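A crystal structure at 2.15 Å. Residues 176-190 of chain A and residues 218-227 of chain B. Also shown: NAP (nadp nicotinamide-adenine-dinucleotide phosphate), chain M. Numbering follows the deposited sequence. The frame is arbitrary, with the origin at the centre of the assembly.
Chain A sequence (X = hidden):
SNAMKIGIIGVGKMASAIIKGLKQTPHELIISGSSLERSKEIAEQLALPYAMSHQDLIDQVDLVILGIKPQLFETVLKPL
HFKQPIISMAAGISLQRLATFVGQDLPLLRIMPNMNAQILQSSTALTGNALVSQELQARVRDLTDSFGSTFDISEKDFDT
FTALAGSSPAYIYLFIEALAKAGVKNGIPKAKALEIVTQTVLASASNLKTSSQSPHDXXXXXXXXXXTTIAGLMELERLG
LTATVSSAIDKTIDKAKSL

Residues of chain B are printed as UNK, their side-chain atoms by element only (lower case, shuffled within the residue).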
# COMPACT_ATOMS: atom_id res chain seq x y z
N ILE A 176 16.08 0.86 -19.44
CA ILE A 176 16.07 0.38 -20.81
C ILE A 176 15.54 -1.05 -20.88
O ILE A 176 14.69 -1.37 -21.71
CB ILE A 176 17.51 0.48 -21.40
CG1 ILE A 176 17.85 1.93 -21.74
CG2 ILE A 176 17.68 -0.44 -22.63
CD1 ILE A 176 19.32 2.19 -22.01
N GLU A 177 16.07 -1.91 -20.02
CA GLU A 177 15.63 -3.30 -19.91
C GLU A 177 14.13 -3.40 -19.62
O GLU A 177 13.45 -4.31 -20.12
CB GLU A 177 16.39 -3.96 -18.76
CG GLU A 177 16.06 -5.43 -18.51
CD GLU A 177 16.43 -6.32 -19.69
OE1 GLU A 177 17.25 -5.90 -20.55
OE2 GLU A 177 15.90 -7.46 -19.75
N ALA A 178 13.62 -2.48 -18.79
CA ALA A 178 12.20 -2.51 -18.47
C ALA A 178 11.38 -2.16 -19.73
O ALA A 178 10.35 -2.78 -19.99
CB ALA A 178 11.90 -1.54 -17.34
N LEU A 179 11.86 -1.20 -20.52
CA LEU A 179 11.17 -0.80 -21.74
C LEU A 179 11.11 -1.99 -22.69
O LEU A 179 10.06 -2.30 -23.24
CB LEU A 179 11.86 0.42 -22.41
CG LEU A 179 11.65 1.76 -21.67
CD1 LEU A 179 12.48 2.88 -22.31
CD2 LEU A 179 10.15 2.15 -21.66
N ALA A 180 12.25 -2.66 -22.85
CA ALA A 180 12.37 -3.81 -23.77
C ALA A 180 11.53 -5.01 -23.34
O ALA A 180 10.91 -5.66 -24.18
CB ALA A 180 13.83 -4.20 -23.91
N LYS A 181 11.54 -5.33 -22.05
CA LYS A 181 10.66 -6.37 -21.48
C LYS A 181 9.19 -6.06 -21.72
O LYS A 181 8.38 -6.95 -22.00
CB LYS A 181 10.91 -6.53 -19.97
CG LYS A 181 12.15 -7.36 -19.59
CD LYS A 181 11.95 -8.80 -19.98
CE LYS A 181 12.88 -9.79 -19.26
NZ LYS A 181 14.25 -9.26 -18.97
N ALA A 182 8.82 -4.78 -21.60
CA ALA A 182 7.47 -4.34 -21.90
C ALA A 182 7.17 -4.60 -23.38
O ALA A 182 6.10 -5.08 -23.75
CB ALA A 182 7.34 -2.84 -21.60
N GLY A 183 8.13 -4.28 -24.24
CA GLY A 183 8.06 -4.71 -25.64
C GLY A 183 7.82 -6.20 -25.83
O GLY A 183 6.94 -6.57 -26.59
N VAL A 184 8.59 -7.05 -25.15
CA VAL A 184 8.40 -8.52 -25.23
C VAL A 184 7.00 -8.95 -24.78
O VAL A 184 6.32 -9.72 -25.48
CB VAL A 184 9.48 -9.29 -24.39
CG1 VAL A 184 9.20 -10.81 -24.39
CG2 VAL A 184 10.84 -9.02 -24.95
N LYS A 185 6.58 -8.42 -23.63
CA LYS A 185 5.25 -8.71 -23.08
C LYS A 185 4.17 -8.45 -24.12
O LYS A 185 3.20 -9.22 -24.24
CB LYS A 185 5.00 -7.89 -21.80
CG LYS A 185 3.67 -8.19 -21.07
CD LYS A 185 3.56 -7.33 -19.83
CE LYS A 185 2.22 -7.57 -19.09
NZ LYS A 185 1.11 -6.82 -19.74
N ASN A 186 4.37 -7.39 -24.90
CA ASN A 186 3.40 -6.98 -25.91
C ASN A 186 3.74 -7.39 -27.37
O ASN A 186 3.24 -6.79 -28.32
CB ASN A 186 3.16 -5.47 -25.80
CG ASN A 186 2.39 -5.11 -24.55
OD1 ASN A 186 1.17 -5.24 -24.52
ND2 ASN A 186 3.10 -4.67 -23.50
N GLY A 187 4.59 -8.40 -27.56
CA GLY A 187 4.71 -9.07 -28.86
C GLY A 187 5.95 -8.83 -29.68
O GLY A 187 6.12 -9.44 -30.75
N ILE A 188 6.83 -7.95 -29.23
CA ILE A 188 8.06 -7.68 -29.98
C ILE A 188 9.25 -8.42 -29.37
O ILE A 188 9.44 -8.34 -28.16
CB ILE A 188 8.33 -6.17 -30.09
CG1 ILE A 188 7.18 -5.50 -30.87
CG2 ILE A 188 9.70 -5.90 -30.72
CD1 ILE A 188 7.33 -3.99 -31.11
N PRO A 189 10.03 -9.14 -30.21
CA PRO A 189 11.21 -9.91 -29.76
C PRO A 189 12.19 -9.05 -28.97
O PRO A 189 12.40 -7.89 -29.32
CB PRO A 189 11.90 -10.32 -31.08
CG PRO A 189 10.83 -10.29 -32.11
CD PRO A 189 9.84 -9.24 -31.68
N LYS A 190 12.82 -9.63 -27.95
CA LYS A 190 13.71 -8.90 -27.03
C LYS A 190 14.81 -8.09 -27.72
O LYS A 190 15.01 -6.93 -27.36
CB LYS A 190 14.34 -9.85 -25.98
CG LYS A 190 15.32 -9.15 -24.97
CD LYS A 190 14.51 -8.40 -23.86
CE LYS A 190 15.39 -7.57 -22.94
NZ LYS A 190 16.49 -8.32 -22.25
N UNK B 218 18.93 -16.91 -19.68
CA UNK B 218 17.89 -17.93 -19.76
C UNK B 218 16.48 -17.33 -19.76
O UNK B 218 15.62 -17.75 -20.52
c UNK B 218 21.25 -20.91 -18.40
c UNK B 218 20.30 -19.92 -18.21
c UNK B 218 18.76 -21.11 -19.61
c UNK B 218 18.01 -18.93 -18.61
c UNK B 218 20.95 -22.02 -19.20
c UNK B 218 19.05 -20.00 -18.83
c UNK B 218 19.71 -22.12 -19.81
N UNK B 219 16.24 -16.36 -18.88
CA UNK B 219 14.93 -15.67 -18.88
C UNK B 219 14.52 -15.14 -20.28
O UNK B 219 13.39 -15.37 -20.71
c UNK B 219 14.95 -15.27 -16.41
c UNK B 219 13.59 -13.77 -17.90
c UNK B 219 15.04 -14.31 -15.19
c UNK B 219 14.87 -14.59 -17.79
N UNK B 220 15.45 -14.48 -20.98
CA UNK B 220 15.24 -13.98 -22.35
C UNK B 220 14.89 -15.10 -23.34
O UNK B 220 14.03 -14.92 -24.20
c UNK B 220 16.50 -13.27 -22.88
o UNK B 220 17.90 -11.46 -22.23
c UNK B 220 16.73 -11.91 -22.25
o UNK B 220 15.74 -11.28 -21.79
N UNK B 221 15.57 -16.24 -23.22
CA UNK B 221 15.30 -17.39 -24.07
C UNK B 221 13.88 -17.93 -23.82
O UNK B 221 13.17 -18.28 -24.76
c UNK B 221 16.36 -18.47 -23.84
N UNK B 222 13.49 -17.98 -22.56
CA UNK B 222 12.23 -18.59 -22.14
C UNK B 222 10.98 -17.69 -22.39
O UNK B 222 9.87 -18.19 -22.65
c UNK B 222 13.90 -20.33 -19.09
c UNK B 222 13.34 -20.17 -20.49
c UNK B 222 10.94 -19.53 -20.12
c UNK B 222 12.31 -19.05 -20.65
N UNK B 223 11.16 -16.37 -22.32
CA UNK B 223 10.04 -15.46 -22.52
C UNK B 223 9.69 -15.23 -24.00
O UNK B 223 10.11 -14.23 -24.59
c UNK B 223 10.35 -14.12 -21.85
s UNK B 223 10.35 -14.21 -20.07
N UNK B 224 8.89 -16.12 -24.58
CA UNK B 224 8.41 -15.93 -25.96
C UNK B 224 7.64 -14.62 -26.02
O UNK B 224 6.84 -14.34 -25.13
c UNK B 224 7.50 -17.08 -26.41
o UNK B 224 7.97 -18.32 -25.92
N UNK B 225 7.85 -13.82 -27.09
CA UNK B 225 7.20 -12.52 -27.25
C UNK B 225 5.70 -12.69 -27.25
O UNK B 225 5.19 -13.52 -27.99
c UNK B 225 7.67 -12.04 -28.64
c UNK B 225 8.88 -12.84 -28.95
c UNK B 225 8.74 -14.14 -28.22
N UNK B 226 4.99 -11.94 -26.40
CA UNK B 226 3.54 -12.04 -26.34
C UNK B 226 3.07 -13.32 -25.66
O UNK B 226 1.86 -13.62 -25.66
N UNK B 227 3.99 -14.05 -25.04
CA UNK B 227 3.72 -15.39 -24.46
C UNK B 227 3.29 -15.41 -22.99
O UNK B 227 2.99 -14.37 -22.40
PA NAP M . 10.62 -17.58 -30.67
O1A NAP M . 10.28 -16.14 -30.82
O2A NAP M . 11.97 -17.80 -30.09
O5B NAP M . 10.53 -18.32 -32.11
C5B NAP M . 9.41 -18.23 -32.97
C4B NAP M . 9.93 -18.52 -34.37
O4B NAP M . 8.91 -18.51 -35.37
C3B NAP M . 10.97 -17.48 -34.75
O3B NAP M . 12.22 -18.11 -34.89
C2B NAP M . 10.47 -16.89 -36.06
O2B NAP M . 11.49 -16.69 -37.02
C1B NAP M . 9.46 -17.92 -36.54
N9A NAP M . 8.48 -17.33 -37.48
C8A NAP M . 8.02 -16.03 -37.51
N7A NAP M . 7.16 -15.90 -38.55
C5A NAP M . 7.07 -17.09 -39.20
C6A NAP M . 6.34 -17.51 -40.32
N6A NAP M . 5.52 -16.68 -40.96
N1A NAP M . 6.46 -18.82 -40.75
C2A NAP M . 7.30 -19.70 -40.07
N3A NAP M . 8.02 -19.27 -38.97
C4A NAP M . 7.91 -17.99 -38.54
O3 NAP M . 9.50 -18.36 -29.81
PN NAP M . 9.80 -19.59 -28.82
O1N NAP M . 10.05 -19.04 -27.46
O2N NAP M . 10.82 -20.51 -29.41
O5D NAP M . 8.38 -20.34 -28.73
C5D NAP M . 8.00 -21.39 -29.59
C4D NAP M . 6.71 -22.06 -29.11
O4D NAP M . 6.96 -22.96 -28.04
C3D NAP M . 5.65 -21.07 -28.65
O3D NAP M . 4.47 -21.39 -29.35
C2D NAP M . 5.51 -21.29 -27.14
O2D NAP M . 4.17 -21.25 -26.72
C1D NAP M . 6.12 -22.68 -26.92
N1N NAP M . 6.97 -22.82 -25.71
C2N NAP M . 7.98 -21.91 -25.46
C3N NAP M . 8.79 -22.07 -24.34
C7N NAP M . 10.07 -21.29 -24.22
O7N NAP M . 10.84 -21.47 -23.05
N7N NAP M . 10.45 -20.46 -25.20
C4N NAP M . 8.57 -23.16 -23.48
C5N NAP M . 7.56 -24.07 -23.76
C6N NAP M . 6.76 -23.89 -24.89
P2B NAP M . 12.41 -15.36 -37.04
O1X NAP M . 13.00 -15.16 -38.42
O2X NAP M . 11.62 -14.13 -36.65
O3X NAP M . 13.54 -15.60 -36.05
O HOH W 1 16.07 -11.18 -18.58
O HOH W 2 2.13 -11.25 -22.53
O HOH W 3 18.80 -8.94 -23.70

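Position 218 carries seven side-chain carbons, one leading into a six-membered ring, with no heteroatom. The side chain is out of reach of the chain A stretch and touches nothing there; this is Phe218(B). Position 219 has four carbons, forked at the first, one arm two carbons long. That branching identifies Ile219(B), whose CG2 lies 4.3 Å from Lys181(A) CE.

At position 220 two carbons end in a pair of oxygens, the pattern of a carboxylate. The second carbon bears both oxygens, and a neutral amide would need a nitrogen, so this is Asp220(B). Its OD1 is 3.1 Å from Lys190(A) NZ, a salt bridge, while OD2 accepts a weak hydrogen bond from Lys190(A) NZ at 3.4 Å. A longer salt bridge joins OD1 of Asp220(B) to Lys181(A) NZ at 3.8 Å.

Position 221 has a single carbon and no contact with chain A: Ala221(B). Position 222 repeats the forked four-carbon pattern, again out of reach, and is Ile222(B). Position 223 shows one carbon followed by sulfur, hence Cys223(B); its CB sits 4.3 Å from Val184(A) CG1, and its backbone O is nearer, 3.5 Å from the same CG1.

One carbon and one oxygen mark position 224 as Ser224(B). Its CA-to-CB bond points away from chain A, and OG donates a hydrogen bond to O1N of NAP at 2.7 Å. At position 225 three carbons close a ring onto the backbone N, which only proline does. Pro225(B) places CG 3.8 Å from Pro189(A) CA and CB 3.7 Å from Gly187(A) O.

Position 226 has no side-chain atoms and a phi of 73°, which favours glycine. An ideal CB on Gly226(B) would stand 3.6 Å from Gly187(A) CA, so the bare backbone suits this close approach. Position 227 is also bare; an ideal CB on Gly227(B) would clash with Ser224(B) O at 2.7 Å.

The contact has a polar end and a backbone end. Glu177(A) OE2 lies 2.6 Å from Lys181(A) NZ and 2.7 Å from Lys190(A) NZ, so the two ammonium groups offset the like charges of Glu177(A) OE2 and Asp220(B) OD1, 4.3 Å apart. Water 1 links Lys181(A) NZ to Asp220(B) OD1, and water 3 links Lys190(A) NZ to Asp220(B) OD2. At the other end, Gly226(B) N donates to Val184(A) O at 2.7 Å and 153°. Gly226(B) CA makes a CA-H...O contact with Lys185(A) O at 3.5 Å. The turn from Ser224(B) to Gly227(B) thus docks against the end of the chain A helix.

Chain B (218-227) FIDAICSPGG
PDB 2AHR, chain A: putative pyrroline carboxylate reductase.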